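Local coordinates for protein N-acylglucosamine 2-epimerase (Marinomonas mediterranea, PDB 5X32) that reversibly isomerises D-mannose to D-fructose and, less efficiently, D-lyxose to D-xylulose, and does not act on D-glucose, at residues A211-S216 with D226-W231; K257-L262 with L272-Y277; D280-K285 with Y296-D301; E316-A321 with K335-L340. All coordinates share one frame; numbering follows the deposited sequence.

Contact 1 of 4, residues A211-S216 with D226-W231; sequences ASLSNS and DWQIDW
At one end of the (alpha/alpha)6 barrel of this epimerase family, residues 211-216 carry the chain from helix 193-212 into the long loop before helix 249-265, and residues 226-231 of the same loop fold back over them. This is probably one of the loops proposed to shape the open substrate site. Ala211, small enough to pack beside Lys274 of helix 271-286, takes the N-H of Ser214 on its carbonyl O at 2.9 Å, a short turn that holds the departing chain close. Ser212 directs its hydroxyl to Gln208 O of its own helix. Leu213 carries most of the contact. Its CB, directed at the other segment, meets Ile229 CG1 at 3.7 Å. With CG anti to the carbonyl carbon (chi1 -64°), the CD1 branch reaches Trp227 O at 3.6 Å, a carbonyl whose hydrogen bond comes from Gln210 NE2. Leu213 O in turn sits 3.6 Å from Ile229 CD1, and no hydrogen bond joins the two segments. Ser214 touches Ile229 CD1 with its N and, at 4.2 Å, its CB, while its OG hydrogen-bonds Glu218 O. Asn215 brings OD1 obliquely to within 4.4 Å of Trp231 CH2. Trp220 also meets this indole, and within the loop the branched Ile229 lays CG2 over the centre of the Trp231 ring, 3.5 Å above the plane.

Contact 2 of 4, residues K257-L262 with L272-Y277; sequences KLLLML and LPKAKY
Ala275 is the small residue around which this helix pair closes. Its CB faces segment 257-262 and receives the isobutyl group of Leu260, with CD2 at 3.7 Å from Ala275 CB and CG hardly farther. The same Leu260 CD2 also meets Leu272 CD1 at 3.5 Å, the two chains crossing obliquely. Leu272 starts out away from the partner helix, and placing CG anti to the backbone N (chi1 -177°) lets one methyl return to the interface. One residue earlier on the first helix, Leu259 slides CD1 along the flank of Ala275, 3.8 Å from Ala275 N, and against the aliphatic base of Lys274, 3.8 Å from Lys274 CG. A lysine suits this border position because it lends methylenes to the leucine, while its chain, bent at chi2 (62°), carries NZ off to Asn217 O. No hydrogen bond crosses between the helices, whose axes approach to 8.7 Å and run antiparallel at 160°. Further out, Leu323 and Leu324 of helix 311-328 back Leu260, Ala327 backs Leu272, and Cys207 of helix 193-212 lies against Leu259. Helix 249-265 is thus wedged among neighbours while helix 271-286 lies outside it, the inner and outer members of a helical hairpin of the kind that builds the (alpha/alpha)6 barrel of the N-acylglucosamine 2-epimerase family.

Contact 3 of 4, residues D280-K285 with Y296-D301; sequences DLAYKK and YGYAPD
Lys285 projects from its helix straight at Tyr298 and crosses the ring, touching it with CB, CD, CE and NZ. CB, the first atom to arrive, comes within 3.6 Å of Tyr298 CE2. Beyond CG the chain is extended and crosses the tyrosine at about a right angle, so that CD sits over the face in a CH-pi contact, 3.7 Å from the ring centroid and 23° off its normal. CE passes CE1 of Tyr298 at 4.1 Å, and NZ ends 3.6 Å from Tyr298 CE1, where it makes a salt bridge to Glu218. The contact joins outer helix 271-286 of the (alpha/alpha)6 barrel to edge strand 297-298 of a small antiparallel sheet, in which Tyr296 and Gly297 opposite Asp306 form a classic beta bulge. Tyr298 holds CG between backbone N and carbonyl carbon (chi1 50°), which throws the ring toward the helix. An alanine here would remove the whole face under Lys285 and would probably leave that lysine and Glu218 less firmly positioned. The phenol OH rests on the helix backbone, 3.5 Å from Ala282 CA, where a small side chain admits it, and hydrogen-bonds Glu218 through the other carboxylate oxygen.

Contact 4 of 4, residues E316-A321 with K335-L340; sequences ESFAAA and KQYLTL
Segments 316-321 and 335-340 are helical throughout and run antiparallel, their axes 8.7 Å apart at closest and inclined at 160°. Phe318 and Tyr337 stand at the nearest point, with CA atoms 5.1 Å apart. Phe318 has CG in the crowded position between backbone N and carbonyl carbon (chi1 72°), and Tyr337 has CG anti to the backbone N (chi1 175°). The two side chains cross obliquely, Phe318 CD1 meeting Tyr337 CE1 at 3.9 Å. Phe318 O lies in the plane of the tyrosine ring at its edge, 3.2 Å from Tyr337 CD1. Ala321 CB, small enough for close approach, packs on Tyr337 CB at 4.1 Å. Leu340 adds CB against Phe318 CB at 3.9 Å. Its CD1 reaches Phe318 N at 3.8 Å. The OH of the buried Tyr337 finds its hydrogen bond at Phe6 O, so a leucine here would probably loosen the N-terminal segment as well as the Phe318 packing. Two residues before Phe318, Glu316 OE2 hydrogen-bonds His380 ND1, by similarity a catalytic proton donor/acceptor. Aromatic and aliphatic packing of this sort joins an inner helix to its outer partner in the (alpha/alpha)6 barrel, here close to the probable active site.

In the fold
Contacts 2 and 4 are buried helix-helix interfaces with the same antiparallel angle, each pairing an inner with an outer helix; contact 2 is built from leucine, alanine and the base of a lysine, contact 4 adds aromatic rings. A salt bridge from Lys257 to Glu316 links helix 249-265 to helix 311-328, and so contact 2 to contact 4. Contacts 1 and 3 are partly buried and lie among the loops at the barrel's end, where contact 1 packs loop on loop, contact 3 a short strand on a helix, and polar ends turn to outside partners. Helix 271-286 serves both contacts 2 and 3, and it also reaches contact 1, through Tyr277 OH to Ser216 O, and contact 4, through Tyr283 OH to Thr339 OG1.

Contact 1 of 4, residues A211-S216 with D226-W231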
# COMPACT_ATOMS: atom_id res chain seq x y z
N ALA A 211 -14.39 3.01 -13.11
CA ALA A 211 -13.60 2.47 -14.22
C ALA A 211 -14.29 2.65 -15.58
O ALA A 211 -13.63 3.02 -16.55
CB ALA A 211 -13.30 1.01 -13.97
N SER A 212 -15.60 2.44 -15.62
CA SER A 212 -16.37 2.51 -16.88
C SER A 212 -16.23 3.84 -17.58
O SER A 212 -16.41 3.94 -18.79
CB SER A 212 -17.86 2.26 -16.63
OG SER A 212 -18.11 0.96 -16.15
N LEU A 213 -15.86 4.87 -16.81
CA LEU A 213 -15.74 6.23 -17.30
C LEU A 213 -14.56 6.39 -18.20
O LEU A 213 -14.39 7.43 -18.83
CB LEU A 213 -15.62 7.21 -16.14
CG LEU A 213 -16.86 7.24 -15.25
CD1 LEU A 213 -16.61 8.11 -14.03
CD2 LEU A 213 -18.02 7.77 -16.07
N SER A 214 -13.69 5.39 -18.20
CA SER A 214 -12.59 5.41 -19.12
C SER A 214 -12.78 4.46 -20.30
O SER A 214 -13.36 3.34 -20.18
CB SER A 214 -11.27 5.07 -18.39
OG SER A 214 -10.93 3.70 -18.50
N ASN A 215 -12.21 4.91 -21.42
CA ASN A 215 -12.04 4.15 -22.66
C ASN A 215 -11.68 2.67 -22.45
O ASN A 215 -12.44 1.77 -22.84
CB ASN A 215 -10.92 4.87 -23.43
CG ASN A 215 -11.37 6.20 -24.05
OD1 ASN A 215 -10.88 7.28 -23.69
ND2 ASN A 215 -12.15 6.09 -25.13
N SER A 216 -10.55 2.47 -21.77
CA SER A 216 -9.96 1.14 -21.60
C SER A 216 -10.61 0.37 -20.45
O SER A 216 -10.36 -0.83 -20.25
CB SER A 216 -8.46 1.25 -21.36
OG SER A 216 -8.18 2.21 -20.34
N ASP A 226 -17.69 15.84 -8.82
CA ASP A 226 -18.84 15.11 -9.35
C ASP A 226 -18.56 13.62 -9.40
O ASP A 226 -19.47 12.81 -9.54
CB ASP A 226 -19.14 15.49 -10.81
CG ASP A 226 -19.54 16.93 -10.98
OD1 ASP A 226 -19.99 17.55 -10.00
OD2 ASP A 226 -19.40 17.41 -12.14
N TRP A 227 -17.28 13.28 -9.23
CA TRP A 227 -16.74 11.95 -9.50
C TRP A 227 -16.84 11.67 -11.01
O TRP A 227 -16.98 10.52 -11.43
CB TRP A 227 -17.41 10.85 -8.68
CG TRP A 227 -16.87 10.76 -7.28
CD1 TRP A 227 -17.47 11.18 -6.14
CD2 TRP A 227 -15.60 10.21 -6.88
NE1 TRP A 227 -16.67 10.92 -5.05
CE2 TRP A 227 -15.52 10.32 -5.48
CE3 TRP A 227 -14.54 9.62 -7.57
CZ2 TRP A 227 -14.41 9.87 -4.75
CZ3 TRP A 227 -13.43 9.18 -6.85
CH2 TRP A 227 -13.38 9.30 -5.46
N GLN A 228 -16.78 12.73 -11.80
CA GLN A 228 -16.55 12.62 -13.24
C GLN A 228 -15.05 12.67 -13.51
O GLN A 228 -14.29 13.22 -12.71
CB GLN A 228 -17.26 13.75 -14.00
CG GLN A 228 -18.78 13.61 -14.08
CD GLN A 228 -19.23 12.32 -14.78
OE1 GLN A 228 -19.71 11.38 -14.14
NE2 GLN A 228 -19.06 12.27 -16.11
N ILE A 229 -14.60 12.12 -14.63
CA ILE A 229 -13.17 12.05 -14.87
C ILE A 229 -12.58 13.41 -15.20
O ILE A 229 -13.02 14.11 -16.11
CB ILE A 229 -12.82 11.08 -15.99
CG1 ILE A 229 -12.89 9.65 -15.47
CG2 ILE A 229 -11.40 11.33 -16.51
CD1 ILE A 229 -12.13 8.64 -16.34
N ASP A 230 -11.56 13.76 -14.42
CA ASP A 230 -10.71 14.92 -14.68
C ASP A 230 -9.55 14.52 -15.59
O ASP A 230 -8.61 13.85 -15.16
CB ASP A 230 -10.16 15.48 -13.36
CG ASP A 230 -9.51 16.84 -13.54
OD1 ASP A 230 -9.18 17.22 -14.69
OD2 ASP A 230 -9.31 17.54 -12.51
N TRP A 231 -9.62 14.91 -16.86
CA TRP A 231 -8.50 14.68 -17.78
C TRP A 231 -7.38 15.69 -17.54
O TRP A 231 -6.93 16.36 -18.47
CB TRP A 231 -8.97 14.74 -19.24
CG TRP A 231 -10.01 13.70 -19.56
CD1 TRP A 231 -11.33 13.92 -19.81
CD2 TRP A 231 -9.82 12.28 -19.64
NE1 TRP A 231 -11.97 12.72 -20.06
CE2 TRP A 231 -11.06 11.70 -19.96
CE3 TRP A 231 -8.71 11.44 -19.48
CZ2 TRP A 231 -11.23 10.33 -20.12
CZ3 TRP A 231 -8.88 10.07 -19.64
CH2 TRP A 231 -10.13 9.53 -19.96

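Contact 2 of 4, residues K257-L262 with L272-Y277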
# COMPACT_ATOMS: atom_id res chain seq x y z
N LYS A 257 -5.28 -7.44 -7.18
CA LYS A 257 -5.01 -8.12 -5.93
C LYS A 257 -6.16 -7.96 -4.94
O LYS A 257 -6.62 -8.93 -4.33
CB LYS A 257 -3.72 -7.62 -5.30
CG LYS A 257 -3.50 -8.17 -3.88
CD LYS A 257 -2.18 -7.74 -3.32
CE LYS A 257 -2.08 -6.23 -3.36
NZ LYS A 257 -2.49 -5.55 -2.11
N LEU A 258 -6.59 -6.72 -4.74
CA LEU A 258 -7.69 -6.46 -3.81
C LEU A 258 -8.96 -7.25 -4.21
O LEU A 258 -9.59 -7.88 -3.37
CB LEU A 258 -7.96 -4.96 -3.72
CG LEU A 258 -6.77 -4.22 -3.06
CD1 LEU A 258 -6.89 -2.71 -3.17
CD2 LEU A 258 -6.59 -4.62 -1.58
N LEU A 259 -9.30 -7.25 -5.49
CA LEU A 259 -10.46 -8.02 -5.97
C LEU A 259 -10.33 -9.50 -5.64
O LEU A 259 -11.30 -10.12 -5.25
CB LEU A 259 -10.64 -7.87 -7.48
CG LEU A 259 -10.91 -6.43 -7.92
CD1 LEU A 259 -11.18 -6.35 -9.43
CD2 LEU A 259 -11.99 -5.76 -7.08
N LEU A 260 -9.14 -10.08 -5.81
CA LEU A 260 -9.02 -11.51 -5.56
C LEU A 260 -9.09 -11.79 -4.05
O LEU A 260 -9.68 -12.78 -3.59
CB LEU A 260 -7.74 -12.06 -6.19
CG LEU A 260 -7.75 -11.84 -7.71
CD1 LEU A 260 -6.52 -12.33 -8.41
CD2 LEU A 260 -8.97 -12.49 -8.33
N MET A 261 -8.53 -10.87 -3.28
CA MET A 261 -8.60 -10.97 -1.84
C MET A 261 -10.07 -10.88 -1.34
O MET A 261 -10.48 -11.61 -0.44
CB MET A 261 -7.74 -9.88 -1.22
CG MET A 261 -6.24 -10.13 -1.33
SD MET A 261 -5.32 -8.77 -0.59
CE MET A 261 -5.81 -8.88 1.14
N LEU A 262 -10.86 -10.02 -1.96
CA LEU A 262 -12.28 -9.91 -1.65
C LEU A 262 -13.02 -11.14 -2.14
O LEU A 262 -13.96 -11.61 -1.51
CB LEU A 262 -12.85 -8.66 -2.31
CG LEU A 262 -12.60 -7.38 -1.54
CD1 LEU A 262 -13.18 -6.23 -2.32
CD2 LEU A 262 -13.19 -7.45 -0.14
N LEU A 272 -13.00 -12.03 -10.47
CA LEU A 272 -11.90 -12.67 -11.18
C LEU A 272 -11.76 -12.19 -12.63
O LEU A 272 -10.65 -11.92 -13.05
CB LEU A 272 -12.05 -14.19 -11.15
CG LEU A 272 -10.91 -14.94 -11.81
CD1 LEU A 272 -9.60 -14.58 -11.10
CD2 LEU A 272 -11.14 -16.43 -11.71
N PRO A 273 -12.87 -12.09 -13.40
CA PRO A 273 -12.65 -11.54 -14.74
C PRO A 273 -12.12 -10.10 -14.73
O PRO A 273 -11.35 -9.73 -15.62
CB PRO A 273 -14.05 -11.59 -15.37
CG PRO A 273 -14.72 -12.69 -14.67
CD PRO A 273 -14.21 -12.70 -13.27
N LYS A 274 -12.53 -9.28 -13.77
CA LYS A 274 -12.05 -7.91 -13.74
C LYS A 274 -10.56 -7.87 -13.34
O LYS A 274 -9.76 -7.17 -13.98
CB LYS A 274 -12.90 -7.05 -12.81
CG LYS A 274 -12.57 -5.57 -12.87
CD LYS A 274 -12.82 -4.98 -14.27
CE LYS A 274 -12.81 -3.44 -14.26
NZ LYS A 274 -12.84 -2.76 -15.60
N ALA A 275 -10.19 -8.62 -12.30
CA ALA A 275 -8.78 -8.76 -11.90
C ALA A 275 -7.94 -9.21 -13.10
O ALA A 275 -6.85 -8.68 -13.39
CB ALA A 275 -8.64 -9.75 -10.73
N LYS A 276 -8.47 -10.21 -13.80
CA LYS A 276 -7.80 -10.80 -14.93
C LYS A 276 -7.60 -9.72 -16.00
O LYS A 276 -6.51 -9.54 -16.55
CB LYS A 276 -8.62 -11.98 -15.44
CG LYS A 276 -7.79 -13.04 -16.07
CD LYS A 276 -8.54 -14.11 -16.87
CE LYS A 276 -9.39 -15.05 -16.05
NZ LYS A 276 -9.69 -16.27 -16.90
N TYR A 277 -8.65 -8.93 -16.22
CA TYR A 277 -8.64 -7.91 -17.27
C TYR A 277 -7.64 -6.77 -16.99
O TYR A 277 -6.77 -6.48 -17.83
CB TYR A 277 -10.05 -7.33 -17.44
CG TYR A 277 -10.15 -6.21 -18.43
CD1 TYR A 277 -10.21 -4.87 -18.02
CD2 TYR A 277 -10.19 -6.47 -19.79
CE1 TYR A 277 -10.31 -3.84 -18.94
CE2 TYR A 277 -10.29 -5.45 -20.72
CZ TYR A 277 -10.36 -4.14 -20.30
OH TYR A 277 -10.45 -3.16 -21.26

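Contact 3 of 4, residues D280-K285 with Y296-D301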
# COMPACT_ATOMS: atom_id res chain seq x y z
N ASP A 280 -3.97 -8.08 -17.08
CA ASP A 280 -3.49 -8.37 -18.43
C ASP A 280 -3.19 -7.08 -19.17
O ASP A 280 -2.11 -6.91 -19.75
CB ASP A 280 -4.51 -9.18 -19.23
CG ASP A 280 -4.67 -10.59 -18.70
OD1 ASP A 280 -3.76 -11.07 -17.98
OD2 ASP A 280 -5.71 -11.23 -19.03
N LEU A 281 -4.15 -6.16 -19.11
CA LEU A 281 -4.02 -4.86 -19.76
C LEU A 281 -2.84 -4.05 -19.22
O LEU A 281 -2.03 -3.53 -20.00
CB LEU A 281 -5.33 -4.09 -19.63
CG LEU A 281 -5.74 -3.25 -20.83
CD1 LEU A 281 -5.48 -4.00 -22.12
CD2 LEU A 281 -7.20 -2.91 -20.73
N ALA A 282 -2.77 -3.91 -17.89
CA ALA A 282 -1.70 -3.12 -17.26
C ALA A 282 -0.33 -3.69 -17.59
O ALA A 282 0.52 -3.00 -18.15
CB ALA A 282 -1.87 -3.05 -15.75
N TYR A 283 -0.15 -4.97 -17.32
CA TYR A 283 1.14 -5.60 -17.54
C TYR A 283 1.53 -5.47 -19.01
O TYR A 283 2.65 -5.05 -19.32
CB TYR A 283 1.12 -7.07 -17.11
CG TYR A 283 2.48 -7.76 -17.24
CD1 TYR A 283 2.92 -8.26 -18.47
CD2 TYR A 283 3.31 -7.93 -16.13
CE1 TYR A 283 4.15 -8.89 -18.60
CE2 TYR A 283 4.53 -8.56 -16.24
CZ TYR A 283 4.95 -9.04 -17.47
OH TYR A 283 6.18 -9.67 -17.59
N LYS A 284 0.61 -5.78 -19.91
CA LYS A 284 0.98 -5.72 -21.32
C LYS A 284 1.36 -4.30 -21.73
O LYS A 284 2.32 -4.12 -22.47
CB LYS A 284 -0.16 -6.20 -22.21
CG LYS A 284 0.13 -6.00 -23.69
CD LYS A 284 -0.79 -6.84 -24.55
CE LYS A 284 -2.14 -7.03 -23.88
NZ LYS A 284 -3.05 -7.81 -24.77
N LYS A 285 0.66 -3.30 -21.20
CA LYS A 285 1.02 -1.94 -21.56
C LYS A 285 2.33 -1.44 -20.94
O LYS A 285 3.03 -0.64 -21.56
CB LYS A 285 -0.10 -0.96 -21.21
CG LYS A 285 -1.35 -1.09 -22.08
CD LYS A 285 -2.23 0.11 -21.84
CE LYS A 285 -3.65 -0.06 -22.25
NZ LYS A 285 -4.38 1.19 -21.86
N TYR A 296 6.12 3.34 -14.91
CA TYR A 296 5.29 3.96 -13.89
C TYR A 296 3.91 4.39 -14.38
O TYR A 296 2.94 4.32 -13.65
CB TYR A 296 6.03 5.16 -13.31
CG TYR A 296 5.39 5.76 -12.08
CD1 TYR A 296 5.11 4.99 -10.96
CD2 TYR A 296 5.11 7.12 -12.04
CE1 TYR A 296 4.57 5.55 -9.82
CE2 TYR A 296 4.57 7.69 -10.91
CZ TYR A 296 4.29 6.91 -9.81
OH TYR A 296 3.74 7.51 -8.69
N GLY A 297 3.83 4.83 -15.63
CA GLY A 297 2.57 5.33 -16.13
C GLY A 297 2.52 5.43 -17.64
O GLY A 297 3.53 5.72 -18.30
N TYR A 298 1.33 5.17 -18.18
CA TYR A 298 1.07 5.29 -19.61
C TYR A 298 -0.19 6.11 -19.85
O TYR A 298 -1.00 6.31 -18.94
CB TYR A 298 0.95 3.91 -20.28
CG TYR A 298 0.00 2.94 -19.58
CD1 TYR A 298 -1.38 3.05 -19.71
CD2 TYR A 298 0.50 1.89 -18.82
CE1 TYR A 298 -2.24 2.17 -19.08
CE2 TYR A 298 -0.35 0.99 -18.19
CZ TYR A 298 -1.73 1.14 -18.33
OH TYR A 298 -2.57 0.25 -17.70
N ALA A 299 -0.36 6.59 -21.08
CA ALA A 299 -1.54 7.37 -21.44
C ALA A 299 -2.71 6.44 -21.70
O ALA A 299 -2.50 5.23 -21.86
CB ALA A 299 -1.26 8.24 -22.64
N PRO A 300 -3.94 6.97 -21.70
CA PRO A 300 -5.11 6.18 -22.15
C PRO A 300 -4.85 5.68 -23.57
O PRO A 300 -5.32 4.62 -23.99
CB PRO A 300 -6.26 7.18 -22.11
CG PRO A 300 -5.62 8.54 -21.93
CD PRO A 300 -4.33 8.31 -21.23
N ASP A 301 -4.11 6.49 -24.29
CA ASP A 301 -3.41 6.11 -25.50
C ASP A 301 -2.74 4.73 -25.42
O ASP A 301 -2.73 3.97 -26.38
CB ASP A 301 -2.35 7.17 -25.79
CG ASP A 301 -1.83 7.13 -27.19
OD1 ASP A 301 -2.03 6.11 -27.88
OD2 ASP A 301 -1.19 8.13 -27.59

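Contact 4 of 4, residues E316-A321 with K335-L340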
# COMPACT_ATOMS: atom_id res chain seq x y z
N GLU A 316 3.40 -4.92 -5.93
CA GLU A 316 1.96 -5.10 -5.99
C GLU A 316 1.63 -5.98 -7.21
O GLU A 316 0.72 -6.83 -7.16
CB GLU A 316 1.25 -3.75 -6.09
CG GLU A 316 1.48 -2.86 -4.85
CD GLU A 316 0.76 -3.32 -3.58
OE1 GLU A 316 -0.36 -3.88 -3.67
OE2 GLU A 316 1.34 -3.16 -2.48
N SER A 317 2.40 -5.81 -8.29
CA SER A 317 2.16 -6.61 -9.48
C SER A 317 2.52 -8.07 -9.29
O SER A 317 1.80 -8.94 -9.80
CB SER A 317 2.89 -6.04 -10.69
OG SER A 317 2.34 -4.78 -11.04
N PHE A 318 3.60 -8.40 -8.57
CA PHE A 318 3.83 -9.83 -8.42
C PHE A 318 2.87 -10.45 -7.38
O PHE A 318 2.58 -11.66 -7.43
CB PHE A 318 5.31 -10.16 -8.10
CG PHE A 318 5.78 -9.79 -6.71
CD1 PHE A 318 5.33 -10.48 -5.60
CD2 PHE A 318 6.78 -8.84 -6.54
CE1 PHE A 318 5.80 -10.16 -4.31
CE2 PHE A 318 7.26 -8.54 -5.28
CZ PHE A 318 6.77 -9.20 -4.16
N ALA A 319 2.34 -9.65 -6.45
CA ALA A 319 1.28 -10.20 -5.60
C ALA A 319 0.01 -10.52 -6.45
O ALA A 319 -0.58 -11.62 -6.35
CB ALA A 319 0.94 -9.24 -4.50
N ALA A 320 -0.37 -9.56 -7.28
CA ALA A 320 -1.54 -9.71 -8.11
C ALA A 320 -1.35 -10.94 -9.00
O ALA A 320 -2.26 -11.77 -9.13
CB ALA A 320 -1.77 -8.46 -8.94
N ALA A 321 -0.15 -11.06 -9.57
CA ALA A 321 0.16 -12.18 -10.46
C ALA A 321 0.02 -13.50 -9.73
O ALA A 321 -0.51 -14.47 -10.29
CB ALA A 321 1.55 -12.06 -11.04
N LYS A 335 4.42 -17.45 -14.90
CA LYS A 335 5.58 -16.97 -15.65
C LYS A 335 5.81 -15.48 -15.43
O LYS A 335 6.96 -15.02 -15.37
CB LYS A 335 5.44 -17.27 -17.12
CG LYS A 335 6.00 -18.63 -17.47
CD LYS A 335 5.96 -18.92 -18.96
CE LYS A 335 4.61 -19.44 -19.32
NZ LYS A 335 4.35 -20.60 -18.42
N GLN A 336 4.72 -14.72 -15.33
CA GLN A 336 4.84 -13.28 -15.17
C GLN A 336 5.31 -12.90 -13.77
O GLN A 336 6.04 -11.93 -13.58
CB GLN A 336 3.52 -12.60 -15.50
CG GLN A 336 3.31 -12.46 -16.98
CD GLN A 336 1.90 -12.09 -17.34
OE1 GLN A 336 0.95 -12.47 -16.64
NE2 GLN A 336 1.74 -11.31 -18.40
N TYR A 337 4.86 -13.68 -12.80
CA TYR A 337 5.33 -13.63 -11.43
C TYR A 337 6.86 -13.79 -11.41
O TYR A 337 7.60 -13.01 -10.76
CB TYR A 337 4.62 -14.72 -10.62
CG TYR A 337 5.11 -14.86 -9.21
CD1 TYR A 337 4.66 -14.00 -8.22
CD2 TYR A 337 5.97 -15.88 -8.85
CE1 TYR A 337 5.10 -14.11 -6.92
CE2 TYR A 337 6.42 -16.01 -7.55
CZ TYR A 337 5.98 -15.12 -6.58
OH TYR A 337 6.40 -15.23 -5.27
N LEU A 338 7.34 -14.81 -12.13
CA LEU A 338 8.79 -15.05 -12.21
C LEU A 338 9.50 -13.90 -12.91
O LEU A 338 10.62 -13.55 -12.54
CB LEU A 338 9.09 -16.36 -12.92
CG LEU A 338 8.67 -17.58 -12.09
CD1 LEU A 338 9.04 -18.86 -12.80
CD2 LEU A 338 9.24 -17.52 -10.67
N THR A 339 8.89 -13.32 -13.95
CA THR A 339 9.54 -12.19 -14.62
C THR A 339 9.67 -10.99 -13.68
O THR A 339 10.70 -10.30 -13.66
CB THR A 339 8.81 -11.78 -15.91
OG1 THR A 339 7.43 -11.50 -15.60
CG2 THR A 339 8.88 -12.90 -16.92
N LEU A 340 8.62 -10.72 -12.92
CA LEU A 340 8.63 -9.58 -12.01
C LEU A 340 9.65 -9.77 -10.89
O LEU A 340 10.41 -8.85 -10.57
CB LEU A 340 7.23 -9.35 -11.45
CG LEU A 340 6.27 -8.82 -12.51
CD1 LEU A 340 4.82 -9.06 -12.11
CD2 LEU A 340 6.53 -7.33 -12.72